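Group II chitinase (Ostrinia furnacalis, PDB 6JAV) probably hydrolyses chitin as a family 18 endochitinase; this chain is catalytic domain 1 of the longer insect protein. Local coordinates at residues A169-N173 with K174-D178; A179-V183 with P184-R188; T230-Y233 with W234-K237; K237-A241 with S242-M246. All coordinates share one frame; numbering follows the deposited sequence.

Interaction 1: A169-N173 with K174-D178; sequences AVSPN and KMVID
N173 is the N-cap of helix 174-180, and its side-chain oxygen lies over the first helical turn. Two weak bonds converge on it. M175 N reaches N173 OD1 at 2.9 Å, but the bond is bent to 124° at the hydrogen. V176 N approaches the same N173 OD1 on a straighter path, at 3.3 Å. A chi1 of 178° swings the amide over the start of the helix. The main chain of N173 adds a stronger grip: I177 N donates to N173 O at 2.9 Å, nearly straight at 172°.

Carbon packing closes the turn. V176 crosses N173 at about a right angle, with V176 CG2 3.9 Å from N173 CG. Its other branch, V176 CG1, meets S171 CB at 3.5 Å. I177 lays CG1 and CD1 against the carbonyl oxygens of S171 and N173.

The next shell positions the cap. S171 OG accepts from N173 N at 2.9 Å, an ST turn that ties down the cap residue. A water accepts from K174 N and donates to P172 O. Within the first turn, K174 NZ forms a salt bridge with D178 OD2, on its syn lone pair, at 3.1 Å. From helix 227-236, W234 NE1 donates to S171 O, and T230 OG1 hydrogen-bonds P172 O.

The N173 side chain lies about 7 Å from the bound thienopyridine inhibitor. This is a capped strand-to-helix turn at the C-terminal end of a parallel strand in the family 18 TIM barrel.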
# COMPACT_ATOMS: atom_id res chain seq x y z
N ALA A 169 -4.18 4.27 5.58
CA ALA A 169 -2.94 3.58 5.27
C ALA A 169 -1.85 4.27 6.06
O ALA A 169 -1.78 5.51 6.07
CB ALA A 169 -2.63 3.67 3.78
N VAL A 170 -1.00 3.49 6.73
CA VAL A 170 -0.09 4.04 7.73
C VAL A 170 1.34 3.50 7.58
O VAL A 170 1.58 2.42 7.05
CB VAL A 170 -0.59 3.77 9.16
CG1 VAL A 170 -1.99 4.40 9.38
CG2 VAL A 170 -0.61 2.27 9.45
N SER A 171 2.30 4.28 8.10
CA SER A 171 3.71 3.96 8.00
C SER A 171 4.07 2.68 8.75
O SER A 171 3.50 2.38 9.81
CB SER A 171 4.51 5.10 8.64
OG SER A 171 5.90 4.78 8.67
N PRO A 172 5.07 1.94 8.27
CA PRO A 172 5.63 0.82 9.03
C PRO A 172 6.85 1.19 9.86
O PRO A 172 7.41 0.31 10.53
CB PRO A 172 6.08 -0.13 7.89
CG PRO A 172 6.65 0.83 6.86
CD PRO A 172 5.67 2.03 6.91
N ASN A 173 7.28 2.45 9.81
CA ASN A 173 8.56 2.90 10.36
C ASN A 173 8.35 3.37 11.80
O ASN A 173 7.57 4.29 12.04
CB ASN A 173 9.03 4.05 9.47
CG ASN A 173 10.33 4.69 9.92
OD1 ASN A 173 10.49 5.07 11.07
ND2 ASN A 173 11.21 4.93 8.96
N LYS A 174 9.06 2.74 12.74
CA LYS A 174 8.93 3.05 14.17
C LYS A 174 8.97 4.55 14.46
O LYS A 174 8.13 5.06 15.21
CB LYS A 174 10.05 2.35 14.96
CG LYS A 174 9.96 2.60 16.46
CD LYS A 174 11.17 1.99 17.18
CE LYS A 174 10.92 1.96 18.70
NZ LYS A 174 10.71 3.32 19.28
N MET A 175 9.93 5.28 13.88
CA MET A 175 10.06 6.71 14.17
C MET A 175 8.87 7.51 13.66
O MET A 175 8.41 8.45 14.34
CB MET A 175 11.34 7.26 13.54
CG MET A 175 12.59 6.97 14.35
SD MET A 175 13.05 5.25 14.14
CE MET A 175 13.12 4.74 15.85
N VAL A 176 8.36 7.17 12.47
CA VAL A 176 7.19 7.85 11.92
C VAL A 176 5.95 7.51 12.74
O VAL A 176 5.13 8.39 13.00
CB VAL A 176 7.01 7.48 10.43
CG1 VAL A 176 5.75 8.14 9.89
CG2 VAL A 176 8.24 7.92 9.65
N ILE A 177 5.79 6.25 13.11
CA ILE A 177 4.66 5.86 13.94
C ILE A 177 4.66 6.67 15.23
O ILE A 177 3.63 7.21 15.65
CB ILE A 177 4.71 4.34 14.22
CG1 ILE A 177 4.54 3.50 12.93
CG2 ILE A 177 3.65 3.95 15.25
CD1 ILE A 177 5.05 2.06 13.11
N ASP A 178 5.83 6.74 15.88
CA ASP A 178 5.94 7.46 17.15
C ASP A 178 5.61 8.94 16.97
O ASP A 178 4.99 9.55 17.85
CB ASP A 178 7.37 7.32 17.68
CG ASP A 178 7.66 5.94 18.28
OD1 ASP A 178 6.71 5.15 18.54
OD2 ASP A 178 8.88 5.69 18.53
O HOH W 1 9.76 -0.02 12.05

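Interaction 2: A179-V183 with P184-R188; sequences AGYDV and PVLAR
Y181 meets L186 five residues on, the two side chains crossing at about a right angle. The touch is Y181 CD1 to L186 CD1 at 3.6 Å. Y181 OH hydrogen-bonds S171 N, while its ring also meets that of W234.

D182 comes next, the centre of an inverse gamma turn and the N-cap of helix 183-189. D182 O takes the first helical bond, from L186 N at 3.1 Å and almost straight at 174°. With chi1 at -174°, the carboxylate comes to lie beside the first turn. There it meets carbon: D182 OD1 lies 3.5 Å from P184 CD, and D182 OD2 lies 3.5 Å from V185 CG2.

V183 accepts the following bond, A187 N to V183 O at 2.8 Å. V183 CB also packs on P184 CD at 3.5 Å, and its side chain touches K237 and T239.

D182 and V185 touch A149, and L186 touches F148 and V152, packing helix 183-189 on helix 143-159.

P184 has no N-H, and in the first turn of a helix none is required of it. The L186 and A187 main-chain bonds and the Y181-L186 packing hold the turn. The negative charge of D182, at the positive end of the helix dipole, is probably favourable.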
# COMPACT_ATOMS: atom_id res chain seq x y z
N ALA A 179 6.03 9.54 15.86
CA ALA A 179 5.89 10.98 15.67
C ALA A 179 4.51 11.39 15.18
O ALA A 179 4.04 12.47 15.54
CB ALA A 179 6.92 11.50 14.67
N GLY A 180 3.85 10.56 14.37
CA GLY A 180 2.70 11.04 13.64
C GLY A 180 1.36 10.53 14.11
O GLY A 180 0.34 11.12 13.76
N TYR A 181 1.32 9.42 14.87
CA TYR A 181 0.06 8.75 15.11
C TYR A 181 -0.29 8.68 16.59
O TYR A 181 0.49 8.15 17.38
CB TYR A 181 0.09 7.32 14.55
CG TYR A 181 0.32 7.26 13.06
CD1 TYR A 181 -0.55 7.87 12.15
CD2 TYR A 181 1.36 6.52 12.56
CE1 TYR A 181 -0.32 7.78 10.77
CE2 TYR A 181 1.60 6.43 11.20
CZ TYR A 181 0.75 7.06 10.31
OH TYR A 181 1.04 6.92 8.96
N ASP A 182 -1.49 9.14 16.93
CA ASP A 182 -2.08 8.87 18.24
C ASP A 182 -2.76 7.52 18.08
O ASP A 182 -3.93 7.43 17.69
CB ASP A 182 -3.07 9.97 18.61
CG ASP A 182 -3.61 9.83 20.02
OD1 ASP A 182 -3.66 8.70 20.56
OD2 ASP A 182 -4.02 10.87 20.59
N VAL A 183 -2.00 6.46 18.36
CA VAL A 183 -2.45 5.11 17.99
C VAL A 183 -3.75 4.72 18.69
O VAL A 183 -4.64 4.16 18.02
CB VAL A 183 -1.30 4.09 18.16
CG1 VAL A 183 -1.80 2.67 17.88
CG2 VAL A 183 -0.16 4.41 17.20
N PRO A 184 -3.93 4.94 20.00
CA PRO A 184 -5.23 4.55 20.59
C PRO A 184 -6.43 5.22 19.95
O PRO A 184 -7.47 4.58 19.77
CB PRO A 184 -5.06 4.92 22.08
CG PRO A 184 -3.59 4.78 22.30
CD PRO A 184 -2.96 5.35 21.02
N VAL A 185 -6.32 6.50 19.56
CA VAL A 185 -7.46 7.17 18.95
C VAL A 185 -7.76 6.56 17.60
O VAL A 185 -8.92 6.23 17.27
CB VAL A 185 -7.18 8.67 18.82
CG1 VAL A 185 -8.25 9.32 17.94
CG2 VAL A 185 -7.14 9.31 20.20
N LEU A 186 -6.71 6.38 16.79
CA LEU A 186 -6.90 5.80 15.47
C LEU A 186 -7.45 4.39 15.58
O LEU A 186 -8.36 4.00 14.84
CB LEU A 186 -5.58 5.76 14.71
CG LEU A 186 -4.88 7.11 14.51
CD1 LEU A 186 -3.73 6.91 13.55
CD2 LEU A 186 -5.84 8.15 14.01
N ALA A 187 -6.91 3.60 16.51
CA ALA A 187 -7.34 2.20 16.63
C ALA A 187 -8.79 2.09 17.07
O ALA A 187 -9.49 1.14 16.68
CB ALA A 187 -6.47 1.51 17.68
N ARG A 188 -9.25 3.03 17.89
CA ARG A 188 -10.63 2.98 18.35
C ARG A 188 -11.61 3.39 17.26
O ARG A 188 -12.71 2.81 17.15
CB ARG A 188 -10.77 3.87 19.59
CG ARG A 188 -12.19 3.98 20.08
CD ARG A 188 -12.25 4.61 21.47
NE ARG A 188 -11.43 5.80 21.58
CZ ARG A 188 -11.80 7.01 21.18
NH1 ARG A 188 -13.00 7.18 20.64
NH2 ARG A 188 -10.99 8.04 21.32

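Interaction 3: T230-Y233 with W234-K237; sequences TIHY and WMEK. With NAG (2-acetamido-2-deoxy-beta-D-glucopyranose), chain C.
W234, M235, E236 and K237 each donate their N-H to the carbonyl four residues back, an alpha-helical pattern running from 2.8 Å for E236 N to H232 O to 3.2 Å for M235 N to I231 O.

Y233 and K237 lie side by side. K237 CG sits over the tyrosine face in a CH-pi contact, 4.1 Å from the Y233 ring centroid and 15° off its normal. The lysine chain bends at chi2 and chi3 and then follows the ring outward. Y233 CG is anti to the backbone N (chi1 -164°), which sends the ring outward from the helix, alongside the K237 chain. The polar ends of both, Y233 OH and K237 NZ, reach D178 OD1. E236 crosses the same ring with its carboxylate plane turned 81° from it, and E236 OE1 is 3.9 Å from Y233 CD1.

T230 CG2 lies in plane at the edge of the W234 ring, 3.9 Å from W234 CD1. M235 CE packs against I231 CG2 at 4.2 Å. H232 ND1 bonds to N228 O. C5 and C6 of the bound N-acetylglucosamine lie over one face of the H232 ring, toward its rim, and the closest pair is H232 ND1 to the sugar's O5 at 3.6 Å. N228 is the glycosylated asparagine.

Helix 227-236 packs through T230, I231 and W234 on strand 192-195, and through I231 and M235 on strand 244-257. Y233 and W234 meet I177 of helix 174-180.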
# COMPACT_ATOMS: atom_id res chain seq x y z
N THR A 230 7.10 -4.32 12.87
CA THR A 230 6.10 -3.28 12.63
C THR A 230 4.72 -3.68 13.13
O THR A 230 4.02 -2.88 13.76
CB THR A 230 6.05 -3.01 11.13
OG1 THR A 230 7.27 -2.40 10.70
CG2 THR A 230 4.87 -2.10 10.79
N ILE A 231 4.28 -4.89 12.79
CA ILE A 231 2.94 -5.31 13.17
C ILE A 231 2.83 -5.44 14.68
O ILE A 231 1.85 -4.98 15.29
CB ILE A 231 2.56 -6.61 12.42
CG1 ILE A 231 2.49 -6.37 10.90
CG2 ILE A 231 1.26 -7.19 12.99
CD1 ILE A 231 1.42 -5.39 10.48
N HIS A 232 3.85 -6.02 15.31
CA HIS A 232 3.80 -6.11 16.77
C HIS A 232 3.87 -4.74 17.41
O HIS A 232 3.26 -4.53 18.47
CB HIS A 232 4.94 -7.00 17.25
CG HIS A 232 4.64 -8.46 17.16
ND1 HIS A 232 5.12 -9.27 16.15
CD2 HIS A 232 3.93 -9.27 17.98
CE1 HIS A 232 4.69 -10.51 16.34
NE2 HIS A 232 3.98 -10.54 17.45
N TYR A 233 4.55 -3.78 16.79
CA TYR A 233 4.65 -2.45 17.35
C TYR A 233 3.32 -1.71 17.28
O TYR A 233 2.91 -1.07 18.26
CB TYR A 233 5.75 -1.67 16.63
CG TYR A 233 6.19 -0.44 17.38
CD1 TYR A 233 6.76 -0.56 18.64
CD2 TYR A 233 6.03 0.82 16.86
CE1 TYR A 233 7.16 0.56 19.35
CE2 TYR A 233 6.44 1.96 17.56
CZ TYR A 233 6.99 1.81 18.80
OH TYR A 233 7.41 2.93 19.50
N TRP A 234 2.60 -1.80 16.15
CA TRP A 234 1.25 -1.24 16.11
C TRP A 234 0.38 -1.82 17.22
O TRP A 234 -0.39 -1.09 17.87
CB TRP A 234 0.61 -1.42 14.71
CG TRP A 234 1.01 -0.33 13.78
CD1 TRP A 234 2.05 -0.32 12.90
CD2 TRP A 234 0.36 0.94 13.65
NE1 TRP A 234 2.11 0.90 12.23
CE2 TRP A 234 1.09 1.69 12.69
CE3 TRP A 234 -0.75 1.53 14.28
CZ2 TRP A 234 0.75 3.00 12.35
CZ3 TRP A 234 -1.11 2.83 13.92
CH2 TRP A 234 -0.36 3.56 12.95
N MET A 235 0.49 -3.13 17.48
CA MET A 235 -0.29 -3.74 18.56
C MET A 235 0.18 -3.26 19.93
O MET A 235 -0.65 -2.95 20.80
CB MET A 235 -0.27 -5.26 18.43
CG MET A 235 -1.04 -5.71 17.18
SD MET A 235 -1.46 -7.46 17.15
CE MET A 235 0.17 -8.10 16.96
N GLU A 236 1.50 -3.17 20.13
CA GLU A 236 2.02 -2.68 21.42
C GLU A 236 1.55 -1.26 21.70
O GLU A 236 1.26 -0.90 22.85
CB GLU A 236 3.55 -2.75 21.38
CG GLU A 236 4.27 -2.19 22.60
CD GLU A 236 5.78 -2.08 22.41
OE1 GLU A 236 6.37 -2.91 21.67
OE2 GLU A 236 6.40 -1.16 22.98
N LYS A 237 1.42 -0.45 20.64
CA LYS A 237 0.98 0.93 20.79
C LYS A 237 -0.52 1.06 21.04
O LYS A 237 -1.00 2.19 21.25
CB LYS A 237 1.39 1.76 19.56
CG LYS A 237 2.90 1.92 19.41
CD LYS A 237 3.41 3.05 20.28
CE LYS A 237 3.65 4.27 19.45
NZ LYS A 237 4.07 5.46 20.28
C1 NAG C . 8.77 -11.00 15.91
C2 NAG C . 9.99 -11.79 16.34
C3 NAG C . 9.95 -12.07 17.85
C4 NAG C . 9.72 -10.77 18.63
C5 NAG C . 8.50 -10.04 18.10
C6 NAG C . 8.27 -8.69 18.76
C7 NAG C . 11.19 -13.39 14.90
C8 NAG C . 12.37 -12.48 15.02
N2 NAG C . 10.10 -13.03 15.58
O3 NAG C . 11.19 -12.63 18.24
O4 NAG C . 9.56 -11.03 20.02
O5 NAG C . 8.66 -9.80 16.69
O6 NAG C . 9.16 -7.67 18.31
O7 NAG C . 11.24 -14.43 14.26

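Interaction 4: K237-A241 with S242-M246; sequences KGTPA and SKIVM
P240 O accepts from K243 N at 3.0 Å, and the next carbonyl repeats the pattern, with I244 N donating to A241 O at 3.0 Å. Both donors come from three residues on, as in a 3-10 turn. They stand well above the carbonyl planes, 56° and 58° out respectively.

T239 and I244 pack across this turn. T239 CG2 touches I244 CG1 at 3.6 Å. With OG1 beside the backbone N (chi1 -53°), the methyl of T239 is left to face the isoleucine, and the hydroxyl bonds to W234 O. K243 runs alongside P240, its CG 4.0 Å from P240 CD. Further out the lysine chain bends away, and its NZ bonds to A187 O and L190 O.

Ahead of the turn, G238 has positive phi and closes helix 227-236 in a Schellman motif.

Residues 237-246 lead from helix 227-236 into strand 244-257. T239 touches I193 of strand 192-195, and P240 touches A187 of helix 183-189. I244 lies on I231 and M235 of helix 227-236. V245 pairs through its backbone with strand 192-195, and M246 with strand 342-346.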
# COMPACT_ATOMS: atom_id res chain seq x y z
N LYS A 237 1.42 -0.45 20.64
CA LYS A 237 0.98 0.93 20.79
C LYS A 237 -0.52 1.06 21.04
O LYS A 237 -1.00 2.19 21.25
CB LYS A 237 1.39 1.76 19.56
CG LYS A 237 2.90 1.92 19.41
CD LYS A 237 3.41 3.05 20.28
CE LYS A 237 3.65 4.27 19.45
NZ LYS A 237 4.07 5.46 20.28
N GLY A 238 -1.28 -0.03 20.97
CA GLY A 238 -2.70 -0.01 21.31
C GLY A 238 -3.65 -0.47 20.21
O GLY A 238 -4.87 -0.31 20.35
N THR A 239 -3.12 -1.07 19.10
CA THR A 239 -4.05 -1.44 18.04
C THR A 239 -4.53 -2.88 18.22
O THR A 239 -3.69 -3.78 18.31
CB THR A 239 -3.36 -1.34 16.68
OG1 THR A 239 -2.77 -0.04 16.56
CG2 THR A 239 -4.35 -1.52 15.53
N PRO A 240 -5.84 -3.13 18.23
CA PRO A 240 -6.33 -4.52 18.21
C PRO A 240 -5.92 -5.25 16.93
O PRO A 240 -5.89 -4.66 15.85
CB PRO A 240 -7.86 -4.37 18.28
CG PRO A 240 -8.12 -2.95 18.81
CD PRO A 240 -6.94 -2.14 18.30
N ALA A 241 -5.63 -6.54 17.06
CA ALA A 241 -5.28 -7.33 15.89
C ALA A 241 -6.35 -7.24 14.81
O ALA A 241 -6.04 -7.18 13.60
CB ALA A 241 -5.05 -8.80 16.28
N SER A 242 -7.63 -7.26 15.21
CA SER A 242 -8.71 -7.26 14.23
C SER A 242 -8.74 -6.01 13.37
O SER A 242 -9.34 -6.04 12.29
CB SER A 242 -10.05 -7.42 14.93
OG SER A 242 -10.44 -6.21 15.55
N LYS A 243 -8.11 -4.92 13.82
CA LYS A 243 -8.11 -3.67 13.06
C LYS A 243 -6.97 -3.61 12.06
O LYS A 243 -6.98 -2.74 11.18
CB LYS A 243 -8.01 -2.46 14.01
CG LYS A 243 -9.19 -2.27 14.96
CD LYS A 243 -10.39 -1.81 14.19
CE LYS A 243 -11.61 -1.48 15.07
NZ LYS A 243 -11.61 -0.08 15.53
N ILE A 244 -5.99 -4.51 12.13
CA ILE A 244 -4.81 -4.44 11.28
C ILE A 244 -5.02 -5.27 10.01
O ILE A 244 -5.38 -6.45 10.07
CB ILE A 244 -3.57 -4.93 12.03
CG1 ILE A 244 -3.28 -3.98 13.19
CG2 ILE A 244 -2.35 -5.03 11.09
CD1 ILE A 244 -2.24 -4.53 14.11
N VAL A 245 -4.74 -4.66 8.86
CA VAL A 245 -4.53 -5.43 7.64
C VAL A 245 -3.09 -5.18 7.20
O VAL A 245 -2.62 -4.03 7.17
CB VAL A 245 -5.56 -5.13 6.53
CG1 VAL A 245 -6.97 -5.46 7.03
CG2 VAL A 245 -5.51 -3.72 6.05
N MET A 246 -2.37 -6.26 6.89
CA MET A 246 -0.95 -6.20 6.58
C MET A 246 -0.72 -6.02 5.09
O MET A 246 -1.12 -6.87 4.29
CB MET A 246 -0.25 -7.47 7.05
CG MET A 246 1.25 -7.36 6.81
SD MET A 246 2.09 -8.73 7.66
CE MET A 246 2.02 -9.88 6.35

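Overall arrangement
The four contacts lie close together on one part of the TIM barrel; 1 and 2 follow each other in the chain, and so do 3 and 4. Interactions 1 and 2 share helix 174-180, and S171 N meets Y181 OH at 3.1 Å. D178 ties interaction 1 to the end of helix 227-236: its OD1 is 2.5 Å from Y233 OH and 3.2 Å from K237 NZ. Interactions 3 and 4 share K237, and W234 O lies 3.0 Å from T239 N. K243 NZ reaches A187 O at 2.7 Å, joining interactions 4 and 2. The side chains of Y181 and T230 are about 12 and 13 Å from the inhibitor, farther than N173 of interaction 1. The sugar contacts H232 of interaction 3.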